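Long-range contact in cell shape-determining protein MreC (Listeria monocytogenes, PDB 2J5U), which is probably involved in forming and maintaining bacterial cell shape, and assembles as dimers: residues Asn84-Lys98 against Thr116-Ser129. Sequence-based numbering, arbitrary orientation.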
# COMPACT_ATOMS: atom_id res chain seq x y z
N ASN A 84 -79.14 -33.54 26.50
CA ASN A 84 -78.04 -33.27 25.59
C ASN A 84 -77.81 -31.81 25.22
O ASN A 84 -76.92 -31.50 24.45
CB ASN A 84 -78.21 -34.06 24.30
CG ASN A 84 -78.11 -35.54 24.53
OD1 ASN A 84 -77.33 -36.00 25.37
ND2 ASN A 84 -78.89 -36.31 23.78
N ASP A 85 -78.61 -30.93 25.78
CA ASP A 85 -78.47 -29.52 25.46
C ASP A 85 -77.70 -28.73 26.50
O ASP A 85 -76.89 -27.86 26.19
CB ASP A 85 -79.84 -28.85 25.32
CG ASP A 85 -80.59 -29.27 24.08
OD1 ASP A 85 -79.93 -29.67 23.08
OD2 ASP A 85 -81.84 -29.16 24.08
N GLN A 86 -77.93 -29.08 27.74
CA GLN A 86 -77.40 -28.25 28.78
C GLN A 86 -77.10 -28.94 30.10
O GLN A 86 -77.60 -30.01 30.40
CB GLN A 86 -78.45 -27.16 28.90
CG GLN A 86 -78.50 -26.29 30.06
CD GLN A 86 -79.65 -25.32 29.86
OE1 GLN A 86 -79.82 -24.77 28.77
NE2 GLN A 86 -80.44 -25.11 30.90
N VAL A 87 -76.28 -28.27 30.88
CA VAL A 87 -75.85 -28.77 32.17
C VAL A 87 -75.60 -27.56 33.07
O VAL A 87 -75.36 -26.45 32.58
CB VAL A 87 -74.57 -29.62 31.96
CG1 VAL A 87 -73.62 -29.46 33.10
CG2 VAL A 87 -74.95 -31.08 31.77
N GLU A 88 -75.68 -27.75 34.37
CA GLU A 88 -75.44 -26.65 35.30
C GLU A 88 -74.25 -26.95 36.22
O GLU A 88 -74.13 -28.05 36.76
CB GLU A 88 -76.68 -26.42 36.13
CG GLU A 88 -76.76 -25.04 36.67
CD GLU A 88 -78.11 -24.41 36.38
OE1 GLU A 88 -78.45 -23.38 37.04
OE2 GLU A 88 -78.83 -24.94 35.49
N ILE A 89 -73.35 -25.98 36.40
CA ILE A 89 -72.19 -26.20 37.25
C ILE A 89 -72.21 -25.36 38.51
O ILE A 89 -72.88 -24.33 38.57
CB ILE A 89 -70.88 -25.97 36.47
CG1 ILE A 89 -70.83 -24.54 35.92
CG2 ILE A 89 -70.75 -27.00 35.36
CD1 ILE A 89 -69.57 -24.22 35.17
N ASP A 90 -71.46 -25.81 39.52
CA ASP A 90 -71.40 -25.15 40.82
C ASP A 90 -70.46 -23.95 40.94
O ASP A 90 -70.09 -23.55 42.05
CB ASP A 90 -71.08 -26.17 41.92
CG ASP A 90 -69.71 -26.82 41.74
OD1 ASP A 90 -69.37 -27.70 42.56
OD2 ASP A 90 -68.96 -26.45 40.81
N LYS A 91 -70.05 -23.38 39.81
CA LYS A 91 -69.19 -22.21 39.86
C LYS A 91 -69.86 -21.14 39.03
O LYS A 91 -70.52 -21.43 38.04
CB LYS A 91 -67.80 -22.53 39.32
CG LYS A 91 -66.98 -23.44 40.23
CD LYS A 91 -66.48 -22.70 41.47
CE LYS A 91 -66.72 -23.51 42.74
NZ LYS A 91 -66.37 -24.94 42.57
N GLY A 92 -69.70 -19.89 39.45
CA GLY A 92 -70.31 -18.79 38.72
C GLY A 92 -69.54 -17.49 38.69
O GLY A 92 -68.33 -17.45 38.82
N SER A 93 -70.28 -16.42 38.51
CA SER A 93 -69.75 -15.07 38.43
C SER A 93 -68.72 -14.75 39.50
O SER A 93 -67.63 -14.29 39.20
CB SER A 93 -70.89 -14.07 38.53
OG SER A 93 -70.40 -12.75 38.59
N SER A 94 -69.07 -14.99 40.76
CA SER A 94 -68.15 -14.68 41.84
C SER A 94 -66.91 -15.57 41.87
O SER A 94 -65.99 -15.34 42.64
CB SER A 94 -68.88 -14.73 43.18
OG SER A 94 -69.46 -16.00 43.39
N ASP A 95 -66.90 -16.60 41.03
CA ASP A 95 -65.76 -17.50 40.95
C ASP A 95 -64.96 -17.16 39.70
O ASP A 95 -63.96 -17.81 39.40
CB ASP A 95 -66.22 -18.96 40.89
CG ASP A 95 -67.02 -19.38 42.12
OD1 ASP A 95 -68.22 -19.72 41.97
OD2 ASP A 95 -66.45 -19.37 43.24
N GLY A 96 -65.41 -16.15 38.97
CA GLY A 96 -64.71 -15.74 37.77
C GLY A 96 -65.29 -16.27 36.47
O GLY A 96 -64.82 -15.91 35.39
N VAL A 97 -66.30 -17.13 36.57
CA VAL A 97 -66.91 -17.69 35.38
C VAL A 97 -67.64 -16.62 34.59
O VAL A 97 -68.34 -15.79 35.16
CB VAL A 97 -67.89 -18.80 35.75
CG1 VAL A 97 -68.48 -19.39 34.49
CG2 VAL A 97 -67.18 -19.87 36.57
N LYS A 98 -67.47 -16.65 33.28
CA LYS A 98 -68.11 -15.70 32.38
C LYS A 98 -68.66 -16.38 31.14
O LYS A 98 -68.12 -17.38 30.68
CB LYS A 98 -67.13 -14.62 31.91
CG LYS A 98 -66.56 -13.75 32.99
CD LYS A 98 -65.79 -12.59 32.40
CE LYS A 98 -65.35 -11.64 33.51
NZ LYS A 98 -64.59 -10.46 33.02
N THR A 116 -74.63 -16.94 33.40
CA THR A 116 -74.02 -17.07 34.71
C THR A 116 -74.77 -16.36 35.80
O THR A 116 -75.34 -15.29 35.60
CB THR A 116 -72.59 -16.52 34.70
OG1 THR A 116 -71.88 -17.07 33.59
CG2 THR A 116 -71.87 -16.93 35.95
N GLY A 117 -74.77 -16.98 36.97
CA GLY A 117 -75.39 -16.40 38.14
C GLY A 117 -74.25 -16.13 39.09
O GLY A 117 -73.08 -16.23 38.69
N ALA A 118 -74.53 -15.81 40.34
CA ALA A 118 -73.45 -15.51 41.28
C ALA A 118 -72.61 -16.73 41.60
O ALA A 118 -71.38 -16.67 41.57
CB ALA A 118 -74.01 -14.91 42.55
N LYS A 119 -73.26 -17.84 41.91
CA LYS A 119 -72.53 -19.04 42.28
C LYS A 119 -72.76 -20.28 41.44
O LYS A 119 -72.40 -21.39 41.84
CB LYS A 119 -72.80 -19.36 43.75
CG LYS A 119 -72.15 -18.38 44.71
CD LYS A 119 -72.05 -18.97 46.11
CE LYS A 119 -71.01 -18.25 46.96
NZ LYS A 119 -71.29 -16.79 47.14
N SER A 120 -73.34 -20.12 40.26
CA SER A 120 -73.57 -21.27 39.40
C SER A 120 -73.71 -20.75 38.00
O SER A 120 -73.83 -19.54 37.81
CB SER A 120 -74.83 -22.03 39.82
OG SER A 120 -75.99 -21.22 39.76
N ALA A 121 -73.69 -21.65 37.02
CA ALA A 121 -73.82 -21.24 35.63
C ALA A 121 -74.29 -22.37 34.73
O ALA A 121 -74.17 -23.55 35.07
CB ALA A 121 -72.50 -20.70 35.14
N THR A 122 -74.81 -21.99 33.58
CA THR A 122 -75.32 -22.92 32.59
C THR A 122 -74.29 -23.09 31.49
O THR A 122 -73.68 -22.11 31.07
CB THR A 122 -76.63 -22.37 31.96
OG1 THR A 122 -77.61 -22.19 32.98
CG2 THR A 122 -77.18 -23.32 30.92
N VAL A 123 -74.08 -24.31 31.03
CA VAL A 123 -73.15 -24.51 29.94
C VAL A 123 -73.84 -25.33 28.85
O VAL A 123 -74.50 -26.35 29.11
CB VAL A 123 -71.79 -25.17 30.40
CG1 VAL A 123 -71.75 -25.31 31.88
CG2 VAL A 123 -71.55 -26.49 29.73
N GLU A 124 -73.71 -24.85 27.62
CA GLU A 124 -74.30 -25.49 26.47
C GLU A 124 -73.32 -26.51 25.93
O GLU A 124 -72.18 -26.18 25.62
CB GLU A 124 -74.61 -24.44 25.41
CG GLU A 124 -75.14 -25.01 24.13
CD GLU A 124 -76.20 -24.13 23.51
OE1 GLU A 124 -77.24 -23.89 24.19
OE2 GLU A 124 -76.00 -23.68 22.36
N LEU A 125 -73.78 -27.75 25.82
CA LEU A 125 -72.95 -28.86 25.36
C LEU A 125 -72.79 -28.95 23.85
O LEU A 125 -73.63 -28.48 23.09
CB LEU A 125 -73.55 -30.17 25.86
CG LEU A 125 -73.77 -30.28 27.36
CD1 LEU A 125 -74.45 -31.60 27.66
CD2 LEU A 125 -72.45 -30.18 28.10
N LEU A 126 -71.70 -29.56 23.41
CA LEU A 126 -71.46 -29.72 21.98
C LEU A 126 -72.63 -30.46 21.37
O LEU A 126 -73.05 -30.16 20.25
CB LEU A 126 -70.15 -30.48 21.73
CG LEU A 126 -68.88 -29.71 22.10
CD1 LEU A 126 -67.63 -30.56 21.86
CD2 LEU A 126 -68.83 -28.45 21.26
N THR A 127 -73.17 -31.43 22.11
CA THR A 127 -74.30 -32.23 21.63
C THR A 127 -75.63 -31.47 21.56
O THR A 127 -76.66 -32.04 21.19
CB THR A 127 -74.53 -33.49 22.51
OG1 THR A 127 -74.73 -33.10 23.87
CG2 THR A 127 -73.35 -34.43 22.43
N SER A 128 -75.62 -30.19 21.90
CA SER A 128 -76.83 -29.39 21.88
C SER A 128 -77.58 -29.40 20.55
O SER A 128 -76.98 -29.58 19.48
CB SER A 128 -76.50 -27.95 22.24
OG SER A 128 -77.65 -27.13 22.10
N SER A 129 -78.89 -29.19 20.62
CA SER A 129 -79.72 -29.16 19.43
C SER A 129 -79.88 -27.75 18.86
O SER A 129 -80.65 -27.54 17.93
CB SER A 129 -81.10 -29.75 19.72
OG SER A 129 -81.74 -29.05 20.77
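Asp-85 reaches Ser-129, just past the type I turn (Leu-125 to Ser-128) that ends strand 121-125, and with Asn-84 it fastens one end of this contact. Its carboxylate oxygen OD1 takes the backbone N of Ser-129 at 2.7 Å and the hydroxyl OG of the same serine at 3.0 Å, both on the syn side and from one face of the carboxylate plane. CG lies anti to the carbonyl carbon (chi1 -72°), which brings a side chain that starts out away from 116-129 back onto it. Next door, Thr-127 OG1 donates to Asn-84 O at 2.8 Å, just beyond Leu-125, whose N bonds to Asp-85 O.

From here strands 86-89 and 121-125 run antiparallel. Val-87 and Val-123 form a hydrogen-bonded pair, with Val-123 N reaching Val-87 O at 2.9 Å; Ile-89 and Ala-121 repeat the pattern. Their side chains share one buried face, where Ile-89 CG2 packs on Val-123 CG1 at 4.0 Å, the two side chains crossing at about a right angle. On the other face the methyl CG2 of Thr-122 sits against CG and CD of Gln-86, whose chain is extended beyond CG.

At the far end Ala-118 O accepts from both Ser-94 N and Ser-94 OG, the hydroxyl coming in above the carbonyl plane at 2.7 Å. Gly-92 is packed closely against residues 117-120, its CA 3.6 Å from Ser-120 N.

Strand 68-77 flanks 86-89 and strand 108-116 flanks 121-125, making this pair two neighbouring staves of a closed six-stranded antiparallel beta-barrel, part of the MreC barrel core.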